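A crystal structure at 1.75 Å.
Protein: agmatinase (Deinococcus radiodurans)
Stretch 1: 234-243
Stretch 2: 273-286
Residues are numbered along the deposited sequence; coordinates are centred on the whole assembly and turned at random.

Stretch 1 (234-243) DPAVIPGTSS
Stretch 2 (273-286) VELAPNLDPTGRSE

The contact between residues 234-243 and 273-286 of this agmatinase illustrates how two irregular segments can be fastened together chiefly by polar side chains that read the partner's backbone, with a glycine at the point of closest fit.

Neither stretch is a regular strand where they meet. In the first, Pro235 to Val237 take helical phi/psi values, and the amides of Val237 and Ile238 both donate to Asp234 O (3.0 and 2.9 Å from their N atoms). Asp234 (chi1 t) steadies the bend by accepting from Ala236 N at Asp234 OD1, 2.9 Å. After Ile238 (-121/82) the chain bends tightly at Pro239 (-76/-18) and Gly240 (-76/75), where Thr241 N bonds to Pro239 O at 2.9 Å, and is extended again at Thr241 (-157/150). The second stretch passes from Glu274, with positive phi (69/13), into a 3-10 segment at 277-279, a type I turn from Asp280 to Gly283, and a helix beginning at Arg284; Gly283, at the N-cap position, has phi/psi of 74/1. The register runs in opposite senses: as the first stretch advances from Ile238 to Gly240 to Thr241, its nearest CA neighbours go back from Ser285 (CA-CA 4.7 Å) to Asp280 (4.6 Å) to Ala276 (4.7 Å).

Gly240 is gripped on both its peptide groups. Gly240 N donates to Ser285 OG at 3.0 Å, and Gly240 O accepts from Ala276 N at 2.7 Å and a nearly straight 170°. A CB on Gly240 would lie only 2.9 Å from Ala276 O and 3.0 Å from Ser285 OG, so the absence of a side chain permits the close approach.

Ser285 (chi1 m) works as a relay: while Ser285 OG accepts from Gly240, it donates to Asp280 OD1 at 2.6 Å. That carboxylate, with chi1 and chi2 both near 180°, also organises the start of the helix. Asp280 OD1 takes the amide of Ser285 (N to OD1 2.9 Å), and Asp280 OD2 takes Thr282 OG1 at 2.5 Å and Thr282 N at 2.9 Å.

Arg284 (chi1 p, chi2 t, chi3 t, chi4 -70°) reaches the helical bend of the first stretch. Arg284 NH2 donates to Ala236 O at 2.8 Å and 167°, with the oxygen near the guanidinium plane; a weak bond from Arg284 NE to the same oxygen spans 3.3 Å. Pro239 covers one guanidinium face, its CG 3.6 Å from Arg284 NH2, while Thr282 OG1 receives Arg284 NH1 at 2.9 Å.

At the other end, Thr241 (chi1 t) donates through OG1 to Glu274 O at 2.9 Å. Two waters extend this link. One donates to Thr241 OG1 (2.6 Å) and accepts from Ser243 N (2.9 Å); the other accepts from Ser242 N (2.9 Å) and donates to Glu274 O (2.7 Å) and Glu274 OE1 (2.8 Å), so solvent fills the gap between backbone and carboxylate.

Van der Waals contacts complete the packing. Ala276 CB sits 4.0 Å from Thr241 CA, and Leu279 (m, t) lays CB 4.1 Å from Gly240 CA and CD1 3.6 Å from Thr241 O. Altogether 548 Å² is buried, summed over both sides.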

ATOM      1  N   ASP A 234      -1.284 -22.132  -2.284  1.00  7.20           N
ATOM      2  CA  ASP A 234      -2.274 -21.513  -1.423  1.00  9.05           C
ATOM      3  C   ASP A 234      -2.041 -19.999  -1.433  1.00  8.07           C
ATOM      4  O   ASP A 234      -0.901 -19.539  -1.377  1.00  8.66           O
ATOM      5  CB  ASP A 234      -2.136 -22.057   0.003  1.00  9.15           C
ATOM      6  CG  ASP A 234      -3.333 -21.721   0.870  1.00 13.18           C
ATOM      7  OD1 ASP A 234      -3.465 -20.553   1.279  1.00 14.15           O
ATOM      8  OD2 ASP A 234      -4.148 -22.627   1.126  1.00 14.65           O
ATOM      9  N   PRO A 235      -3.125 -19.210  -1.516  1.00  6.95           N
ATOM     10  CA  PRO A 235      -3.061 -17.741  -1.537  1.00  8.56           C
ATOM     11  C   PRO A 235      -2.454 -17.130  -0.270  1.00  8.00           C
ATOM     12  O   PRO A 235      -1.985 -15.986  -0.287  1.00  8.92           O
ATOM     13  CB  PRO A 235      -4.526 -17.329  -1.717  1.00  8.31           C
ATOM     14  CG  PRO A 235      -5.150 -18.489  -2.365  1.00 13.44           C
ATOM     15  CD  PRO A 235      -4.506 -19.679  -1.706  1.00 10.24           C
ATOM     16  N   ALA A 236      -2.474 -17.874   0.835  1.00  8.07           N
ATOM     17  CA  ALA A 236      -1.891 -17.361   2.068  1.00  8.32           C
ATOM     18  C   ALA A 236      -0.381 -17.331   1.873  1.00  9.71           C
ATOM     19  O   ALA A 236       0.306 -16.463   2.397  1.00 10.54           O
ATOM     20  CB  ALA A 236      -2.257 -18.261   3.252  1.00  9.28           C
ATOM     21  N   VAL A 237       0.122 -18.283   1.092  1.00  9.10           N
ATOM     22  CA  VAL A 237       1.552 -18.376   0.820  1.00 10.57           C
ATOM     23  C   VAL A 237       1.967 -17.441  -0.316  1.00 10.14           C
ATOM     24  O   VAL A 237       2.892 -16.645  -0.164  1.00 10.66           O
ATOM     25  CB  VAL A 237       1.939 -19.819   0.458  1.00 11.15           C
ATOM     26  CG1 VAL A 237       3.432 -19.912   0.181  1.00 11.65           C
ATOM     27  CG2 VAL A 237       1.542 -20.754   1.603  1.00 11.15           C
ATOM     28  N   ILE A 238       1.273 -17.549  -1.448  1.00  9.55           N
ATOM     29  CA  ILE A 238       1.544 -16.725  -2.625  1.00  6.19           C
ATOM     30  C   ILE A 238       0.278 -15.932  -2.997  1.00  6.95           C
ATOM     31  O   ILE A 238      -0.480 -16.338  -3.878  1.00  6.93           O
ATOM     32  CB  ILE A 238       1.925 -17.611  -3.835  1.00  8.67           C
ATOM     33  CG1 ILE A 238       3.046 -18.580  -3.443  1.00  9.93           C
ATOM     34  CG2 ILE A 238       2.343 -16.733  -5.012  1.00  9.68           C
ATOM     35  CD1 ILE A 238       4.356 -17.895  -3.024  1.00  8.29           C
ATOM     36  N   PRO A 239       0.028 -14.803  -2.322  1.00  7.88           N
ATOM     37  CA  PRO A 239      -1.164 -14.005  -2.624  1.00  6.38           C
ATOM     38  C   PRO A 239      -1.076 -13.183  -3.914  1.00  7.12           C
ATOM     39  O   PRO A 239      -2.097 -12.739  -4.425  1.00  7.50           O
ATOM     40  CB  PRO A 239      -1.298 -13.111  -1.387  1.00  8.80           C
ATOM     41  CG  PRO A 239       0.137 -12.846  -1.036  1.00  7.42           C
ATOM     42  CD  PRO A 239       0.746 -14.247  -1.158  1.00  6.63           C
ATOM     43  N   GLY A 240       0.139 -12.981  -4.416  1.00  7.70           N
ATOM     44  CA  GLY A 240       0.335 -12.186  -5.620  1.00  8.60           C
ATOM     45  C   GLY A 240      -0.017 -12.861  -6.931  1.00  7.40           C
ATOM     46  O   GLY A 240       0.864 -13.263  -7.697  1.00  8.26           O
ATOM     47  N   THR A 241      -1.312 -12.986  -7.199  1.00  8.06           N
ATOM     48  CA  THR A 241      -1.781 -13.613  -8.436  1.00  6.42           C
ATOM     49  C   THR A 241      -3.200 -13.116  -8.726  1.00  8.02           C
ATOM     50  O   THR A 241      -3.955 -12.801  -7.809  1.00  9.00           O
ATOM     51  CB  THR A 241      -1.749 -15.170  -8.336  1.00  9.55           C
ATOM     52  OG1 THR A 241      -1.950 -15.740  -9.635  1.00  9.27           O
ATOM     53  CG2 THR A 241      -2.821 -15.684  -7.411  1.00  8.60           C
ATOM     54  N   SER A 242      -3.560 -13.049 -10.003  1.00  8.48           N
ATOM     55  CA  SER A 242      -4.876 -12.541 -10.409  1.00  8.54           C
ATOM     56  C   SER A 242      -6.112 -13.203  -9.820  1.00  9.51           C
ATOM     57  O   SER A 242      -6.990 -12.527  -9.252  1.00  9.76           O
ATOM     58  CB  SER A 242      -5.008 -12.589 -11.939  1.00  9.51           C
ATOM     59  OG  SER A 242      -6.344 -12.278 -12.331  1.00  9.37           O
ATOM     60  N   SER A 243      -6.191 -14.521  -9.956  1.00 10.89           N
ATOM     61  CA  SER A 243      -7.372 -15.248  -9.504  1.00 12.01           C
ATOM     62  C   SER A 243      -7.084 -16.346  -8.502  1.00 11.63           C
ATOM     63  O   SER A 243      -7.067 -17.523  -8.846  1.00 13.60           O
ATOM     64  CB  SER A 243      -8.094 -15.834 -10.715  1.00 15.62           C
ATOM     65  OG  SER A 243      -8.483 -14.797 -11.601  1.00 20.25           O
ATOM     66  N   VAL A 273       4.460 -18.843 -14.331  1.00  9.52           N
ATOM     67  CA  VAL A 273       3.469 -17.861 -14.765  1.00  8.78           C
ATOM     68  C   VAL A 273       2.443 -17.371 -13.743  1.00  9.47           C
ATOM     69  O   VAL A 273       2.287 -17.939 -12.664  1.00  9.68           O
ATOM     70  CB  VAL A 273       2.675 -18.413 -15.983  1.00  7.95           C
ATOM     71  CG1 VAL A 273       3.629 -18.805 -17.105  1.00  7.39           C
ATOM     72  CG2 VAL A 273       1.846 -19.623 -15.565  1.00  9.31           C
ATOM     73  N   GLU A 274       1.760 -16.290 -14.119  1.00  9.05           N
ATOM     74  CA  GLU A 274       0.693 -15.670 -13.333  1.00  8.81           C
ATOM     75  C   GLU A 274       1.079 -14.959 -12.033  1.00  8.43           C
ATOM     76  O   GLU A 274       0.222 -14.642 -11.214  1.00  8.69           O
ATOM     77  CB  GLU A 274      -0.400 -16.708 -13.060  1.00  9.80           C
ATOM     78  CG  GLU A 274      -1.149 -17.187 -14.316  1.00 11.07           C
ATOM     79  CD  GLU A 274      -2.198 -16.200 -14.820  1.00 13.04           C
ATOM     80  OE1 GLU A 274      -2.681 -15.377 -14.016  1.00 16.47           O
ATOM     81  OE2 GLU A 274      -2.560 -16.261 -16.022  1.00 11.42           O
ATOM     82  N   LEU A 275       2.364 -14.710 -11.832  1.00  8.37           N
ATOM     83  CA  LEU A 275       2.786 -13.988 -10.636  1.00 10.26           C
ATOM     84  C   LEU A 275       2.403 -12.519 -10.865  1.00  9.70           C
ATOM     85  O   LEU A 275       2.670 -11.975 -11.938  1.00 10.92           O
ATOM     86  CB  LEU A 275       4.308 -14.084 -10.478  1.00 11.07           C
ATOM     87  CG  LEU A 275       5.014 -13.932  -9.124  1.00 18.23           C
ATOM     88  CD1 LEU A 275       6.387 -13.301  -9.366  1.00 14.58           C
ATOM     89  CD2 LEU A 275       4.211 -13.098  -8.161  1.00 14.95           C
ATOM     90  N   ALA A 276       1.768 -11.887  -9.876  1.00  9.14           N
ATOM     91  CA  ALA A 276       1.385 -10.475  -9.964  1.00  8.81           C
ATOM     92  C   ALA A 276       2.007  -9.780  -8.756  1.00  8.27           C
ATOM     93  O   ALA A 276       1.395  -9.712  -7.692  1.00  8.85           O
ATOM     94  CB  ALA A 276      -0.131 -10.320  -9.923  1.00  8.24           C
ATOM     95  N   PRO A 277       3.232  -9.255  -8.909  1.00 10.76           N
ATOM     96  CA  PRO A 277       3.956  -8.569  -7.827  1.00 11.69           C
ATOM     97  C   PRO A 277       3.198  -7.399  -7.218  1.00 11.83           C
ATOM     98  O   PRO A 277       3.317  -7.119  -6.024  1.00 11.92           O
ATOM     99  CB  PRO A 277       5.244  -8.100  -8.508  1.00 13.22           C
ATOM    100  CG  PRO A 277       5.402  -9.048  -9.654  1.00 15.07           C
ATOM    101  CD  PRO A 277       4.003  -9.203 -10.163  1.00  8.99           C
ATOM    102  N   ASN A 278       2.423  -6.717  -8.053  1.00 10.87           N
ATOM    103  CA  ASN A 278       1.646  -5.560  -7.632  1.00 12.67           C
ATOM    104  C   ASN A 278       0.525  -5.925  -6.674  1.00 12.20           C
ATOM    105  O   ASN A 278      -0.036  -5.048  -6.009  1.00 13.70           O
ATOM    106  CB  ASN A 278       1.051  -4.872  -8.860  1.00 14.20           C
ATOM    107  CG  ASN A 278       0.249  -5.827  -9.721  1.00 14.23           C
ATOM    108  OD1 ASN A 278       0.721  -6.912 -10.059  1.00 14.08           O
ATOM    109  ND2 ASN A 278      -0.966  -5.427 -10.083  1.00 17.43           N
ATOM    110  N   LEU A 279       0.200  -7.214  -6.602  1.00  9.55           N
ATOM    111  CA  LEU A 279      -0.868  -7.679  -5.727  1.00 10.64           C
ATOM    112  C   LEU A 279      -0.364  -8.246  -4.406  1.00 11.55           C
ATOM    113  O   LEU A 279      -1.146  -8.784  -3.618  1.00 13.19           O
ATOM    114  CB  LEU A 279      -1.729  -8.719  -6.445  1.00 10.54           C
ATOM    115  CG  LEU A 279      -2.484  -8.168  -7.663  1.00 10.92           C
ATOM    116  CD1 LEU A 279      -3.260  -9.281  -8.329  1.00  6.99           C
ATOM    117  CD2 LEU A 279      -3.434  -7.055  -7.227  1.00 13.83           C
ATOM    118  N   ASP A 280       0.940  -8.144  -4.169  1.00 10.55           N
ATOM    119  CA  ASP A 280       1.505  -8.615  -2.898  1.00 10.12           C
ATOM    120  C   ASP A 280       2.544  -7.600  -2.432  1.00 10.95           C
ATOM    121  O   ASP A 280       3.725  -7.708  -2.760  1.00 10.54           O
ATOM    122  CB  ASP A 280       2.172  -9.983  -3.038  1.00  9.51           C
ATOM    123  CG  ASP A 280       2.767 -10.468  -1.719  1.00 11.88           C
ATOM    124  OD1 ASP A 280       3.332 -11.581  -1.677  1.00  9.76           O
ATOM    125  OD2 ASP A 280       2.661  -9.725  -0.718  1.00 10.36           O
ATOM    126  N   PRO A 281       2.114  -6.601  -1.656  1.00 11.45           N
ATOM    127  CA  PRO A 281       3.056  -5.588  -1.177  1.00 13.49           C
ATOM    128  C   PRO A 281       4.098  -6.088  -0.182  1.00 13.52           C
ATOM    129  O   PRO A 281       5.032  -5.363   0.147  1.00 15.30           O
ATOM    130  CB  PRO A 281       2.145  -4.511  -0.592  1.00 12.49           C
ATOM    131  CG  PRO A 281       0.937  -5.273  -0.161  1.00 15.85           C
ATOM    132  CD  PRO A 281       0.730  -6.264  -1.278  1.00 13.55           C
ATOM    133  N   THR A 282       3.944  -7.316   0.301  1.00 12.52           N
ATOM    134  CA  THR A 282       4.915  -7.866   1.245  1.00 10.45           C
ATOM    135  C   THR A 282       6.114  -8.385   0.473  1.00 11.31           C
ATOM    136  O   THR A 282       7.189  -8.595   1.039  1.00 11.02           O
ATOM    137  CB  THR A 282       4.341  -9.049   2.061  1.00 10.74           C
ATOM    138  OG1 THR A 282       4.236 -10.207   1.218  1.00 10.29           O
ATOM    139  CG2 THR A 282       2.972  -8.694   2.634  1.00 10.30           C
ATOM    140  N   GLY A 283       5.916  -8.605  -0.822  1.00 10.99           N
ATOM    141  CA  GLY A 283       6.986  -9.106  -1.666  1.00 12.72           C
ATOM    142  C   GLY A 283       7.336 -10.573  -1.479  1.00 12.13           C
ATOM    143  O   GLY A 283       8.242 -11.080  -2.143  1.00 11.94           O
ATOM    144  N   ARG A 284       6.634 -11.278  -0.597  1.00 11.44           N
ATOM    145  CA  ARG A 284       6.962 -12.689  -0.390  1.00 10.37           C
ATOM    146  C   ARG A 284       6.625 -13.563  -1.595  1.00 11.04           C
ATOM    147  O   ARG A 284       7.258 -14.598  -1.810  1.00 10.62           O
ATOM    148  CB  ARG A 284       6.266 -13.245   0.856  1.00  9.11           C
ATOM    149  CG  ARG A 284       4.755 -13.461   0.757  1.00 11.11           C
ATOM    150  CD  ARG A 284       4.298 -14.121   2.059  1.00 10.38           C
ATOM    151  NE  ARG A 284       2.862 -14.354   2.141  1.00  9.87           N
ATOM    152  CZ  ARG A 284       1.945 -13.401   2.273  1.00  7.95           C
ATOM    153  NH1 ARG A 284       2.303 -12.123   2.327  1.00  8.66           N
ATOM    154  NH2 ARG A 284       0.671 -13.731   2.397  1.00  9.39           N
ATOM    155  N   SER A 285       5.638 -13.152  -2.386  1.00  8.86           N
ATOM    156  CA  SER A 285       5.278 -13.948  -3.561  1.00  7.63           C
ATOM    157  C   SER A 285       6.434 -14.103  -4.548  1.00  8.29           C
ATOM    158  O   SER A 285       6.751 -15.224  -4.966  1.00  9.47           O
ATOM    159  CB  SER A 285       4.062 -13.343  -4.279  1.00  8.78           C
ATOM    160  OG  SER A 285       2.912 -13.407  -3.460  1.00  7.96           O
ATOM    161  N   GLU A 286       7.069 -12.998  -4.939  1.00  7.83           N
ATOM    162  CA  GLU A 286       8.170 -13.110  -5.891  1.00  9.90           C
ATOM    163  C   GLU A 286       9.409 -13.729  -5.259  1.00 10.85           C
ATOM    164  O   GLU A 286      10.166 -14.439  -5.925  1.00 10.38           O
ATOM    165  CB  GLU A 286       8.523 -11.749  -6.517  1.00 11.69           C
ATOM    166  CG  GLU A 286       8.818 -10.621  -5.546  1.00 16.56           C
ATOM    167  CD  GLU A 286       7.616  -9.716  -5.338  1.00 20.77           C
ATOM    168  OE1 GLU A 286       7.800  -8.481  -5.365  1.00 21.20           O
ATOM    169  OE2 GLU A 286       6.492 -10.237  -5.145  1.00 22.22           O
TER
HETATM  170  O   HOH W   1      -4.137 -16.234 -10.984  1.00 14.45           O
HETATM  171  O   HOH W   2      -1.831 -13.242 -12.363  1.00 10.58           O